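Local coordinates for protein ninB (Enterobacteria phage lambda, PDB 1PC6), which probably acts in phage lambda recombination as Orf, a functional counterpart of the Escherichia coli RecFOR proteins in starting genetic exchange, at residues T5-S10 against R41-N46; Q22-L25 against P31-V34; G54-Q59 against E70-V75; C74-A79 against L113-A118; V85-N88 against G93-V96. One frame throughout, in Å; residues are numbered along the deposited sequence.

Contact 1 (T5-S10 against R41-N46); sequences TFEIRS and RSLDQN
Glu7 turns CG to the side of CA remote from its backbone N (chi1 150°) and stays extended as far as CD, while Leu43 places its own CG likewise (chi1 -168°); with these torsions the two side chains run antiparallel alongside each other, each end beside the other's root. The carboxylate of Glu7 thereby lies along the root of the leucine, with OE2 3.4 Å from Leu43 CB and OE1 3.7 Å from Leu43 CD2. Going the other way, Leu43 CD2 runs back to within 3.8 Å of Glu7 CB. One polar link joins the segments: Leu43 N points at Glu7 OE2 over 3.4 Å, a fairly straight (157°) but weak hydrogen bond.

The arrangement is a glutamate from strand 4-8 brought to the first turn of helix 43-59, whose start is closed by a capping box. Ser42 is the N-cap residue: its OG accepts from Asp44 N at 3.0 Å, and Ser42 N donates weakly to Gln45 OE1. A carboxylate at this helix end would be expected to interact favourably with the helix dipole, and its negative charge may be eased by it. Thr5 adds an outer, looser apolar touch, CG2 to Leu43 CD2 at 4.4 Å. Thr5 to Ile8, Glu7 included, pair antiparallel with a strand of the second subunit, and Val33 of that subunit packs on both Thr5 and Glu7.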
loop_
_atom_site.group_PDB
_atom_site.type_symbol
_atom_site.label_atom_id
_atom_site.label_comp_id
_atom_site.label_asym_id
_atom_site.label_seq_id
_atom_site.Cartn_x
_atom_site.Cartn_y
_atom_site.Cartn_z
ATOM N N THR A 5 -12.358 -7.814 -8.546
ATOM C CA THR A 5 -10.970 -8.162 -8.307
ATOM C C THR A 5 -10.681 -9.608 -8.685
ATOM O O THR A 5 -11.394 -10.528 -8.286
ATOM C CB THR A 5 -10.588 -7.932 -6.836
ATOM O OG1 THR A 5 -10.743 -6.540 -6.523
ATOM C CG2 THR A 5 -9.137 -8.359 -6.586
ATOM N N PHE A 6 -9.629 -9.798 -9.467
ATOM C CA PHE A 6 -9.253 -11.123 -9.900
ATOM C C PHE A 6 -7.812 -11.402 -9.566
ATOM O O PHE A 6 -6.927 -11.199 -10.388
ATOM C CB PHE A 6 -9.431 -11.284 -11.412
ATOM C CG PHE A 6 -10.803 -10.947 -11.910
ATOM C CD1 PHE A 6 -11.148 -9.633 -12.199
ATOM C CD2 PHE A 6 -11.753 -11.945 -12.099
ATOM C CE1 PHE A 6 -12.420 -9.318 -12.671
ATOM C CE2 PHE A 6 -13.027 -11.641 -12.569
ATOM C CZ PHE A 6 -13.359 -10.325 -12.856
ATOM N N GLU A 7 -7.562 -11.844 -8.350
ATOM C CA GLU A 7 -6.204 -12.198 -7.997
ATOM C C GLU A 7 -5.912 -13.418 -8.868
ATOM O O GLU A 7 -6.625 -14.420 -8.797
ATOM C CB GLU A 7 -6.129 -12.568 -6.523
ATOM C CG GLU A 7 -5.059 -13.573 -6.186
ATOM C CD GLU A 7 -5.075 -13.937 -4.721
ATOM O OE1 GLU A 7 -6.175 -14.214 -4.187
ATOM O OE2 GLU A 7 -3.989 -13.950 -4.106
ATOM N N ILE A 8 -4.891 -13.329 -9.710
ATOM C CA ILE A 8 -4.559 -14.449 -10.574
ATOM C C ILE A 8 -3.661 -15.438 -9.850
ATOM O O ILE A 8 -2.495 -15.154 -9.559
ATOM C CB ILE A 8 -3.871 -13.980 -11.856
ATOM C CG1 ILE A 8 -4.816 -13.058 -12.624
ATOM C CG2 ILE A 8 -3.498 -15.175 -12.708
ATOM C CD1 ILE A 8 -4.204 -12.456 -13.849
ATOM N N ARG A 9 -4.239 -16.597 -9.541
ATOM C CA ARG A 9 -3.536 -17.677 -8.854
ATOM C C ARG A 9 -3.402 -18.860 -9.825
ATOM O O ARG A 9 -2.421 -19.611 -9.765
ATOM C CB ARG A 9 -4.306 -18.095 -7.580
ATOM N N SER A 10 -4.374 -19.011 -10.726
ATOM C CA SER A 10 -4.349 -20.095 -11.707
ATOM C C SER A 10 -4.869 -19.612 -13.059
ATOM O O SER A 10 -5.680 -18.687 -13.120
ATOM C CB SER A 10 -5.210 -21.261 -11.225
ATOM O OG SER A 10 -6.567 -20.878 -11.176
ATOM N N ARG A 41 3.247 -10.236 -1.229
ATOM C CA ARG A 41 2.522 -10.985 -0.215
ATOM C C ARG A 41 1.107 -11.261 -0.731
ATOM O O ARG A 41 0.387 -10.334 -1.102
ATOM C CB ARG A 41 2.475 -10.188 1.088
ATOM N N SER A 42 0.723 -12.535 -0.768
ATOM C CA SER A 42 -0.603 -12.939 -1.235
ATOM C C SER A 42 -1.701 -11.997 -0.786
ATOM O O SER A 42 -1.528 -11.232 0.151
ATOM C CB SER A 42 -0.941 -14.334 -0.728
ATOM O OG SER A 42 -2.328 -14.585 -0.871
ATOM N N LEU A 43 -2.846 -12.077 -1.453
ATOM C CA LEU A 43 -3.998 -11.234 -1.138
ATOM C C LEU A 43 -4.668 -11.729 0.142
ATOM O O LEU A 43 -5.214 -10.950 0.928
ATOM C CB LEU A 43 -5.006 -11.293 -2.288
ATOM C CG LEU A 43 -6.150 -10.289 -2.313
ATOM C CD1 LEU A 43 -5.588 -8.922 -2.639
ATOM C CD2 LEU A 43 -7.174 -10.698 -3.352
ATOM N N ASP A 44 -4.619 -13.041 0.338
ATOM C CA ASP A 44 -5.221 -13.664 1.503
ATOM C C ASP A 44 -4.360 -13.397 2.735
ATOM O O ASP A 44 -4.880 -13.090 3.802
ATOM C CB ASP A 44 -5.364 -15.170 1.267
ATOM C CG ASP A 44 -6.543 -15.764 2.008
ATOM O OD1 ASP A 44 -6.714 -17.003 1.970
ATOM O OD2 ASP A 44 -7.302 -14.984 2.622
ATOM N N GLN A 45 -3.046 -13.518 2.582
ATOM C CA GLN A 45 -2.135 -13.268 3.690
ATOM C C GLN A 45 -2.465 -11.922 4.320
ATOM O O GLN A 45 -2.693 -11.828 5.525
ATOM C CB GLN A 45 -0.689 -13.216 3.210
ATOM C CG GLN A 45 -0.115 -14.511 2.708
ATOM C CD GLN A 45 1.370 -14.378 2.425
ATOM O OE1 GLN A 45 1.785 -13.581 1.580
ATOM N NE2 GLN A 45 2.180 -15.146 3.143
ATOM N N ASN A 46 -2.482 -10.880 3.493
ATOM C CA ASN A 46 -2.772 -9.536 3.967
ATOM C C ASN A 46 -3.987 -9.470 4.872
ATOM O O ASN A 46 -3.928 -8.859 5.938
ATOM C CB ASN A 46 -2.943 -8.576 2.789
ATOM C CG ASN A 46 -1.673 -7.804 2.486
ATOM O OD1 ASN A 46 -0.623 -8.386 2.198
ATOM N ND2 ASN A 46 -1.761 -6.487 2.558
#

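Contact 2 (Q22-L25 against P31-V34)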
loop_
_atom_site.group_PDB
_atom_site.type_symbol
_atom_site.label_atom_id
_atom_site.label_comp_id
_atom_site.label_asym_id
_atom_site.label_seq_id
_atom_site.Cartn_x
_atom_site.Cartn_y
_atom_site.Cartn_z
ATOM N N GLN A 22 -12.941 -8.111 -21.217
ATOM C CA GLN A 22 -13.521 -8.080 -22.561
ATOM C C GLN A 22 -14.983 -7.658 -22.474
ATOM O O GLN A 22 -15.481 -6.931 -23.339
ATOM C CB GLN A 22 -13.405 -9.463 -23.244
ATOM N N GLN A 23 -15.663 -8.106 -21.420
ATOM C CA GLN A 23 -17.073 -7.785 -21.215
ATOM C C GLN A 23 -17.277 -6.294 -20.924
ATOM O O GLN A 23 -18.388 -5.853 -20.630
ATOM C CB GLN A 23 -17.646 -8.639 -20.071
ATOM N N ILE A 24 -16.203 -5.517 -21.027
ATOM C CA ILE A 24 -16.273 -4.083 -20.762
ATOM C C ILE A 24 -16.780 -3.283 -21.964
ATOM O O ILE A 24 -16.498 -3.609 -23.119
ATOM C CB ILE A 24 -14.881 -3.532 -20.317
ATOM C CG1 ILE A 24 -14.452 -4.195 -19.004
ATOM C CG2 ILE A 24 -14.946 -2.028 -20.127
ATOM C CD1 ILE A 24 -13.051 -3.853 -18.558
ATOM N N LEU A 25 -17.547 -2.241 -21.674
ATOM C CA LEU A 25 -18.086 -1.368 -22.704
ATOM C C LEU A 25 -17.265 -0.087 -22.703
ATOM O O LEU A 25 -17.405 0.742 -21.806
ATOM C CB LEU A 25 -19.549 -1.044 -22.400
ATOM C CG LEU A 25 -20.225 0.141 -23.103
ATOM C CD1 LEU A 25 -20.273 -0.063 -24.605
ATOM C CD2 LEU A 25 -21.632 0.293 -22.546
ATOM N N PRO A 31 -14.863 6.642 -18.550
ATOM C CA PRO A 31 -14.106 5.396 -18.717
ATOM C C PRO A 31 -13.873 4.662 -17.404
ATOM O O PRO A 31 -13.874 5.279 -16.327
ATOM C CB PRO A 31 -12.801 5.870 -19.355
ATOM C CG PRO A 31 -12.603 7.201 -18.730
ATOM C CD PRO A 31 -13.993 7.809 -18.788
ATOM N N ILE A 32 -13.696 3.342 -17.497
ATOM C CA ILE A 32 -13.441 2.524 -16.315
ATOM C C ILE A 32 -11.987 2.056 -16.319
ATOM O O ILE A 32 -11.365 1.897 -17.376
ATOM C CB ILE A 32 -14.406 1.298 -16.207
ATOM C CG1 ILE A 32 -14.067 0.238 -17.244
ATOM C CG2 ILE A 32 -15.845 1.752 -16.386
ATOM C CD1 ILE A 32 -14.840 -1.037 -17.033
ATOM N N VAL A 33 -11.458 1.846 -15.119
ATOM C CA VAL A 33 -10.069 1.464 -14.932
ATOM C C VAL A 33 -9.790 -0.008 -14.665
ATOM O O VAL A 33 -10.348 -0.608 -13.747
ATOM C CB VAL A 33 -9.447 2.303 -13.775
ATOM C CG1 VAL A 33 -8.109 1.725 -13.347
ATOM C CG2 VAL A 33 -9.267 3.744 -14.220
ATOM N N VAL A 34 -8.909 -0.577 -15.481
ATOM C CA VAL A 34 -8.475 -1.960 -15.328
ATOM C C VAL A 34 -7.031 -1.858 -14.872
ATOM O O VAL A 34 -6.124 -1.665 -15.672
ATOM C CB VAL A 34 -8.499 -2.735 -16.649
ATOM C CG1 VAL A 34 -7.841 -4.089 -16.455
ATOM C CG2 VAL A 34 -9.926 -2.912 -17.121
#
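The ends of Ile24 and Ile32 meet head-on, whereas Ile24 meets Val34 at a slant. The tip of Ile32, its CD1, approaches two branches of Ile24 at once: CG2 at 3.3 Å and CD1 at 3.7 Å. Ile32 gets there because its CG1 lies between the backbone N and the carbonyl carbon (chi1 72°), which sends the longer branch across to Ile24. On the opposing residue the two branches divide the work. Ile24 CG2 stays with Ile32 and also meets CG1 of that residue at 3.8 Å; the longer arm, with CG1 anti to the carbonyl carbon (chi1 -63°), carries CD1 on to Val34 CG2 at 3.6 Å. Ile24 therefore straddles two residues that stand two apart along the strand and turn their CB atoms to the same side, while Val33 between them points away. All of these contacts are aliphatic. The second subunit completes the layer, with its Ile8 packing on both Ile24 and Val34 and its Ile36 on Ile32. Ile32 to Val34 pair antiparallel with a strand of that subunit, so the arrangement is that of a loop residue following helix 11-22 folded back over one face of an intersubunit beta sheet.

Contact 3 (G54-Q59 against E70-V75). With BME (beta-mercaptoethanol), chain C.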
loop_
_atom_site.group_PDB
_atom_site.type_symbol
_atom_site.label_atom_id
_atom_site.label_comp_id
_atom_site.label_asym_id
_atom_site.label_seq_id
_atom_site.Cartn_x
_atom_site.Cartn_y
_atom_site.Cartn_z
ATOM N N GLY A 54 -5.364 -5.140 13.545
ATOM C CA GLY A 54 -6.620 -4.576 14.007
ATOM C C GLY A 54 -6.979 -5.038 15.403
ATOM O O GLY A 54 -7.369 -4.233 16.246
ATOM N N ASP A 55 -6.836 -6.337 15.646
ATOM C CA ASP A 55 -7.145 -6.929 16.942
ATOM C C ASP A 55 -6.271 -6.331 18.017
ATOM O O ASP A 55 -6.764 -5.896 19.055
ATOM C CB ASP A 55 -6.930 -8.445 16.909
ATOM C CG ASP A 55 -7.992 -9.166 16.108
ATOM O OD1 ASP A 55 -7.738 -10.312 15.662
ATOM O OD2 ASP A 55 -9.082 -8.584 15.935
ATOM N N VAL A 56 -4.969 -6.326 17.776
ATOM C CA VAL A 56 -4.044 -5.764 18.742
ATOM C C VAL A 56 -4.416 -4.313 18.960
ATOM O O VAL A 56 -4.391 -3.809 20.074
ATOM C CB VAL A 56 -2.604 -5.830 18.230
ATOM C CG1 VAL A 56 -1.694 -5.024 19.142
ATOM C CG2 VAL A 56 -2.150 -7.272 18.161
ATOM N N SER A 57 -4.771 -3.653 17.868
ATOM C CA SER A 57 -5.151 -2.255 17.888
ATOM C C SER A 57 -6.263 -2.053 18.879
ATOM O O SER A 57 -6.192 -1.199 19.757
ATOM C CB SER A 57 -5.634 -1.836 16.504
ATOM O OG SER A 57 -6.065 -0.487 16.488
ATOM N N ARG A 58 -7.301 -2.854 18.717
ATOM C CA ARG A 58 -8.470 -2.785 19.577
ATOM C C ARG A 58 -8.242 -3.265 21.003
ATOM O O ARG A 58 -8.785 -2.700 21.951
ATOM C CB ARG A 58 -9.608 -3.623 18.980
ATOM C CG ARG A 58 -10.428 -2.953 17.890
ATOM C CD ARG A 58 -11.581 -3.853 17.456
ATOM N NE ARG A 58 -11.103 -5.052 16.763
ATOM C CZ ARG A 58 -10.571 -5.052 15.540
ATOM N NH1 ARG A 58 -10.452 -3.913 14.864
ATOM N NH2 ARG A 58 -10.143 -6.187 14.993
ATOM N N GLN A 59 -7.433 -4.301 21.161
ATOM C CA GLN A 59 -7.252 -4.881 22.479
ATOM C C GLN A 59 -6.118 -4.450 23.381
ATOM O O GLN A 59 -6.302 -4.376 24.586
ATOM C CB GLN A 59 -7.246 -6.405 22.339
ATOM C CG GLN A 59 -8.512 -6.923 21.679
ATOM C CD GLN A 59 -8.521 -8.420 21.494
ATOM O OE1 GLN A 59 -8.272 -9.172 22.435
ATOM N NE2 GLN A 59 -8.823 -8.866 20.280
ATOM N N GLU A 70 -2.125 0.686 11.360
ATOM C CA GLU A 70 -0.963 1.193 10.641
ATOM C C GLU A 70 0.171 1.476 11.601
ATOM O O GLU A 70 1.312 1.079 11.371
ATOM C CB GLU A 70 -1.314 2.471 9.880
ATOM C CG GLU A 70 -2.522 2.346 8.963
ATOM C CD GLU A 70 -2.482 3.331 7.806
ATOM O OE1 GLU A 70 -1.552 3.212 6.976
ATOM O OE2 GLU A 70 -3.371 4.214 7.728
ATOM N N SER A 71 -0.158 2.170 12.681
ATOM C CA SER A 71 0.816 2.515 13.694
ATOM C C SER A 71 1.422 1.253 14.298
ATOM O O SER A 71 2.615 1.224 14.585
ATOM C CB SER A 71 0.160 3.363 14.790
ATOM O OG SER A 71 -0.399 4.563 14.270
ATOM N N TRP A 72 0.615 0.210 14.500
ATOM C CA TRP A 72 1.135 -1.034 15.065
ATOM C C TRP A 72 2.044 -1.763 14.076
ATOM O O TRP A 72 2.954 -2.491 14.487
ATOM C CB TRP A 72 0.001 -1.966 15.506
ATOM C CG TRP A 72 -0.470 -1.760 16.926
ATOM C CD1 TRP A 72 -1.659 -1.215 17.327
ATOM C CD2 TRP A 72 0.235 -2.103 18.128
ATOM N NE1 TRP A 72 -1.737 -1.198 18.698
ATOM C CE2 TRP A 72 -0.588 -1.739 19.214
ATOM C CE3 TRP A 72 1.480 -2.682 18.393
ATOM C CZ2 TRP A 72 -0.202 -1.937 20.546
ATOM C CZ3 TRP A 72 1.861 -2.879 19.714
ATOM C CH2 TRP A 72 1.022 -2.508 20.774
ATOM N N LYS A 73 1.815 -1.578 12.776
ATOM C CA LYS A 73 2.662 -2.238 11.786
ATOM C C LYS A 73 4.073 -1.681 11.947
ATOM O O LYS A 73 5.052 -2.421 11.914
ATOM C CB LYS A 73 2.134 -1.994 10.368
ATOM C CG LYS A 73 2.836 -2.826 9.301
ATOM C CD LYS A 73 2.069 -2.830 7.982
ATOM C CE LYS A 73 2.187 -1.525 7.183
ATOM N NZ LYS A 73 3.429 -1.424 6.353
ATOM N N CYS A 74 4.166 -0.368 12.145
ATOM C CA CYS A 74 5.450 0.302 12.347
ATOM C C CYS A 74 6.211 -0.290 13.530
ATOM O O CYS A 74 7.347 -0.745 13.393
ATOM C CB CYS A 74 5.239 1.796 12.605
ATOM S SG CYS A 74 5.295 2.832 11.154
ATOM N N VAL A 75 5.572 -0.255 14.694
ATOM C CA VAL A 75 6.166 -0.769 15.911
ATOM C C VAL A 75 6.660 -2.190 15.689
ATOM O O VAL A 75 7.802 -2.526 16.016
ATOM C CB VAL A 75 5.146 -0.771 17.069
ATOM C CG1 VAL A 75 5.830 -1.178 18.363
ATOM C CG2 VAL A 75 4.505 0.599 17.206
HETATM C C1 BME C . 5.703 -0.836 8.361
HETATM C C2 BME C . 6.784 -0.049 9.120
HETATM O O1 BME C . 4.422 -0.403 8.773
HETATM S S2 BME C . 6.625 1.723 8.770
HETATM O O HOH W 1 -3.737 0.028 20.488
#
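Trp72 of helix 69-80 lays its indole against Val56 and Ser57 of helix 43-59, a helix-helix contact between consecutive helices carried by one large aromatic side chain. Beyond CB, the ring atom CG comes 4.1 Å from Val56 CG1. From CG the ring splits: Trp72 CD1 lies 3.7 Å from Ser57 CA, while CD2 and then CE2, the two fusion atoms, face Val56 CG1, CE2 at 3.5 Å. The far atom CH2 still meets Val56 CG1 at 4.0 Å. That methyl stands over the six-membered ring, 3.6 Å from its centroid and 16° off the normal, which defines a CH-pi contact. Val56 presents it by holding CG1 anti to its backbone N (chi1 170°), and the valine stands roughly perpendicular to the indole chain. Trp62, Phe76 and Phe119 also meet the indole, and the residue is buried. Ser57 sends its hydroxyl elsewhere, to Leu67 O. On a different side of helix 69-80, Cys74 carries a beta-mercaptoethanol, probably from the crystallisation liquor, through a link stretched in the model. The indole N-H donates in the ring plane to a water, Trp72 NE1 to water O 3.0 Å, and this water also lies 2.8 Å from Ser57 O.

Contact 4 (C74-A79 against L113-A118); sequences CVFTAA and LELIQA
Phe76 and Ile116 form the buried half of this contact, ring face to aliphatic branch; Leu115 and Ala79 form the half nearer solvent, where single atoms touch. Ile116 CG1 sits over one face of the Phe76 ring, displaced toward its rim: it lies 3.9 Å from Phe76 CG and 4.1 Å from the ring centroid, 18° off the normal, a CH-pi contact. Ile116 CG2 touches the far part of the ring, 4.0 Å from Phe76 CE2. Phe76 turns CG anti to its carbonyl carbon (chi1 -79°), which carries the ring out to helix 106-122. Leu53 of helix 43-59 covers both residues and the ring of Phe119 meets Phe76 edge-to-face, so three helices converge here. Leu115 comes at the ring obliquely, CG to Phe76 CD1 at 3.9 Å, and its CD2 reaches Ala79 CB at 3.7 Å. Ala79 remains exposed even though Leu89 of the second subunit packs on it and on Phe76. The helix segments cross at 117° with axes 9.9 Å apart, which confines contact to a few side chains. With no polar pairing, the association probably rests on van der Waals and CH-pi contact and on the exclusion of water.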
loop_
_atom_site.group_PDB
_atom_site.type_symbol
_atom_site.label_atom_id
_atom_site.label_comp_id
_atom_site.label_asym_id
_atom_site.label_seq_id
_atom_site.Cartn_x
_atom_site.Cartn_y
_atom_site.Cartn_z
ATOM N N CYS A 74 4.166 -0.368 12.145
ATOM C CA CYS A 74 5.450 0.302 12.347
ATOM C C CYS A 74 6.211 -0.290 13.530
ATOM O O CYS A 74 7.347 -0.745 13.393
ATOM C CB CYS A 74 5.239 1.796 12.605
ATOM S SG CYS A 74 5.295 2.832 11.154
ATOM N N VAL A 75 5.572 -0.255 14.694
ATOM C CA VAL A 75 6.166 -0.769 15.911
ATOM C C VAL A 75 6.660 -2.190 15.689
ATOM O O VAL A 75 7.802 -2.526 16.016
ATOM C CB VAL A 75 5.146 -0.771 17.069
ATOM C CG1 VAL A 75 5.830 -1.178 18.363
ATOM C CG2 VAL A 75 4.505 0.599 17.206
ATOM N N PHE A 76 5.801 -3.027 15.128
ATOM C CA PHE A 76 6.195 -4.397 14.895
ATOM C C PHE A 76 7.325 -4.467 13.893
ATOM O O PHE A 76 8.315 -5.137 14.138
ATOM C CB PHE A 76 5.003 -5.239 14.442
ATOM C CG PHE A 76 4.105 -5.655 15.571
ATOM C CD1 PHE A 76 4.602 -6.414 16.622
ATOM C CD2 PHE A 76 2.768 -5.265 15.598
ATOM C CE1 PHE A 76 3.781 -6.778 17.696
ATOM C CE2 PHE A 76 1.934 -5.624 16.667
ATOM C CZ PHE A 76 2.443 -6.380 17.718
ATOM N N THR A 77 7.203 -3.767 12.774
ATOM C CA THR A 77 8.268 -3.790 11.780
ATOM C C THR A 77 9.552 -3.219 12.378
ATOM O O THR A 77 10.650 -3.675 12.073
ATOM C CB THR A 77 7.884 -2.972 10.557
ATOM O OG1 THR A 77 6.750 -3.574 9.922
ATOM C CG2 THR A 77 9.034 -2.913 9.576
ATOM N N ALA A 78 9.409 -2.221 13.242
ATOM C CA ALA A 78 10.562 -1.598 13.877
ATOM C C ALA A 78 11.335 -2.606 14.708
ATOM O O ALA A 78 12.544 -2.488 14.861
ATOM C CB ALA A 78 10.114 -0.446 14.755
ATOM N N ALA A 79 10.630 -3.595 15.245
ATOM C CA ALA A 79 11.241 -4.636 16.078
ATOM C C ALA A 79 12.091 -5.635 15.281
ATOM O O ALA A 79 12.915 -6.355 15.847
ATOM C CB ALA A 79 10.153 -5.383 16.859
ATOM N N LEU A 113 4.566 -11.687 10.919
ATOM C CA LEU A 113 3.322 -12.312 11.351
ATOM C C LEU A 113 3.519 -13.123 12.628
ATOM O O LEU A 113 2.620 -13.201 13.473
ATOM C CB LEU A 113 2.773 -13.222 10.240
ATOM C CG LEU A 113 2.039 -12.603 9.041
ATOM C CD1 LEU A 113 1.721 -13.681 8.037
ATOM C CD2 LEU A 113 0.751 -11.936 9.495
ATOM N N GLU A 114 4.694 -13.735 12.756
ATOM C CA GLU A 114 5.022 -14.540 13.935
ATOM C C GLU A 114 5.150 -13.603 15.137
ATOM O O GLU A 114 4.619 -13.872 16.225
ATOM C CB GLU A 114 6.344 -15.314 13.702
ATOM N N LEU A 115 5.854 -12.497 14.922
ATOM C CA LEU A 115 6.038 -11.513 15.966
ATOM C C LEU A 115 4.665 -11.043 16.442
ATOM O O LEU A 115 4.337 -11.141 17.633
ATOM C CB LEU A 115 6.829 -10.326 15.436
ATOM C CG LEU A 115 7.167 -9.296 16.509
ATOM C CD1 LEU A 115 7.852 -9.976 17.670
ATOM C CD2 LEU A 115 8.054 -8.225 15.920
ATOM N N ILE A 116 3.862 -10.538 15.506
ATOM C CA ILE A 116 2.526 -10.062 15.835
ATOM C C ILE A 116 1.699 -11.108 16.586
ATOM O O ILE A 116 1.046 -10.798 17.583
ATOM C CB ILE A 116 1.755 -9.659 14.579
ATOM C CG1 ILE A 116 2.617 -8.745 13.707
ATOM C CG2 ILE A 116 0.463 -8.959 14.984
ATOM C CD1 ILE A 116 1.921 -8.300 12.447
ATOM N N GLN A 117 1.730 -12.349 16.108
ATOM C CA GLN A 117 0.969 -13.427 16.739
ATOM C C GLN A 117 1.499 -13.727 18.135
ATOM O O GLN A 117 0.724 -13.913 19.071
ATOM C CB GLN A 117 1.015 -14.696 15.863
ATOM N N ALA A 118 2.823 -13.767 18.269
ATOM C CA ALA A 118 3.462 -14.037 19.555
ATOM C C ALA A 118 3.163 -12.915 20.563
ATOM O O ALA A 118 2.814 -13.172 21.723
ATOM C CB ALA A 118 4.965 -14.186 19.360
#

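Contact 5 (V85-N88 against G93-V96); sequences VVPN and GFVV
Val86 and Val95 are joined by two backbone bonds, Val86 N to Val95 O and Val95 N to Val86 O, each 2.8 Å long. Their side chains run alongside each other on one face of the hairpin, CG1 against CG1. On the opposite face Val85 CG2 meets Val96 CG2 at 3.6 Å. Toward the turn, Pro87 CG and Phe94 CE1 are 4.2 Å apart, their side chains diverging. This is an antiparallel beta hairpin: Val86-Val95 is the hydrogen-bonded pair, flanked by the non-hydrogen-bonded pairs Val85-Val96 and Pro87-Phe94, so the proline stands where its partner strand takes no bond from N.

The turn end is tied by Asn88. Its N donates to Gly93 O at 3.0 Å, almost straight at the hydrogen (177°) but from above the carbonyl plane, 42° out of it. With CG between the backbone N and the carbonyl carbon (chi1 69°), the amide folds back to Gly93, whose N donates weakly to OD1; the stronger partner of OD1 is Asn92 N within the turn. A water accepts from Asn88 ND2 at 2.8 Å and donates to Phe94 O at 2.9 Å. Farther out, Trp62 of the second subunit packs on Val86 and donates through NE1 to Pro87 O.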
loop_
_atom_site.group_PDB
_atom_site.type_symbol
_atom_site.label_atom_id
_atom_site.label_comp_id
_atom_site.label_asym_id
_atom_site.label_seq_id
_atom_site.Cartn_x
_atom_site.Cartn_y
_atom_site.Cartn_z
ATOM N N VAL A 85 16.897 6.669 8.792
ATOM C CA VAL A 85 16.768 8.093 9.071
ATOM C C VAL A 85 17.270 8.876 7.880
ATOM O O VAL A 85 18.250 8.484 7.262
ATOM C CB VAL A 85 17.602 8.510 10.285
ATOM C CG1 VAL A 85 17.494 10.009 10.491
ATOM C CG2 VAL A 85 17.123 7.768 11.515
ATOM N N VAL A 86 16.626 9.995 7.569
ATOM C CA VAL A 86 17.054 10.788 6.423
ATOM C C VAL A 86 16.782 12.292 6.633
ATOM O O VAL A 86 15.936 12.662 7.448
ATOM C CB VAL A 86 16.343 10.251 5.160
ATOM C CG1 VAL A 86 14.886 10.691 5.147
ATOM C CG2 VAL A 86 17.084 10.678 3.925
ATOM N N PRO A 87 17.520 13.176 5.920
ATOM C CA PRO A 87 17.329 14.629 6.058
ATOM C C PRO A 87 15.969 15.082 5.558
ATOM O O PRO A 87 15.528 14.646 4.501
ATOM C CB PRO A 87 18.455 15.207 5.210
ATOM C CG PRO A 87 19.511 14.167 5.288
ATOM C CD PRO A 87 18.737 12.891 5.141
ATOM N N ASN A 88 15.306 15.963 6.302
ATOM C CA ASN A 88 13.990 16.444 5.883
ATOM C C ASN A 88 14.097 17.397 4.697
ATOM O O ASN A 88 15.201 17.764 4.290
ATOM C CB ASN A 88 13.238 17.108 7.056
ATOM C CG ASN A 88 13.847 18.434 7.506
ATOM O OD1 ASN A 88 14.813 18.936 6.936
ATOM N ND2 ASN A 88 13.258 19.010 8.544
ATOM N N GLY A 93 16.279 19.354 9.744
ATOM C CA GLY A 93 15.882 18.351 10.691
ATOM C C GLY A 93 15.922 17.026 9.999
ATOM O O GLY A 93 16.472 16.896 8.906
ATOM N N PHE A 94 15.305 16.039 10.625
ATOM C CA PHE A 94 15.321 14.713 10.068
ATOM C C PHE A 94 13.968 14.034 10.080
ATOM O O PHE A 94 13.042 14.434 10.802
ATOM C CB PHE A 94 16.359 13.876 10.832
ATOM C CG PHE A 94 17.754 14.406 10.699
ATOM C CD1 PHE A 94 18.583 13.968 9.671
ATOM C CD2 PHE A 94 18.204 15.424 11.536
ATOM C CE1 PHE A 94 19.845 14.542 9.468
ATOM C CE2 PHE A 94 19.466 16.009 11.344
ATOM C CZ PHE A 94 20.286 15.568 10.305
ATOM N N VAL A 95 13.868 13.011 9.241
ATOM C CA VAL A 95 12.670 12.211 9.141
ATOM C C VAL A 95 13.097 10.751 9.214
ATOM O O VAL A 95 14.000 10.315 8.493
ATOM C CB VAL A 95 11.885 12.506 7.826
ATOM C CG1 VAL A 95 12.835 12.873 6.723
ATOM C CG2 VAL A 95 11.060 11.284 7.425
ATOM N N VAL A 96 12.464 10.022 10.130
ATOM C CA VAL A 96 12.748 8.609 10.329
ATOM C C VAL A 96 11.707 7.816 9.563
ATOM O O VAL A 96 10.513 8.082 9.667
ATOM C CB VAL A 96 12.699 8.236 11.814
ATOM C CG1 VAL A 96 12.750 6.733 11.973
ATOM C CG2 VAL A 96 13.861 8.879 12.539
HETATM O O HOH W 2 11.921 16.999 9.945
#

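Contact 3 is the buried one, contact 1 lies at the surface, and contacts 2, 4 and 5 are partly buried. Helix 43-59 serves contact 1 with its first turn and contact 3 with its last, their centres about 23 Å apart on opposite sides of the chain's centre. Contacts 3 and 4 share helix 69-80, with centres about 9 Å apart, and both rely on aliphatic groups over aromatic faces. Contact 2 is wholly aliphatic. Polar bonding is weak in contact 1 and strongest in contact 5, where backbone bonds build a hairpin far from the centre. All five touch the second subunit, through intersubunit strand pairing at contacts 1 and 2.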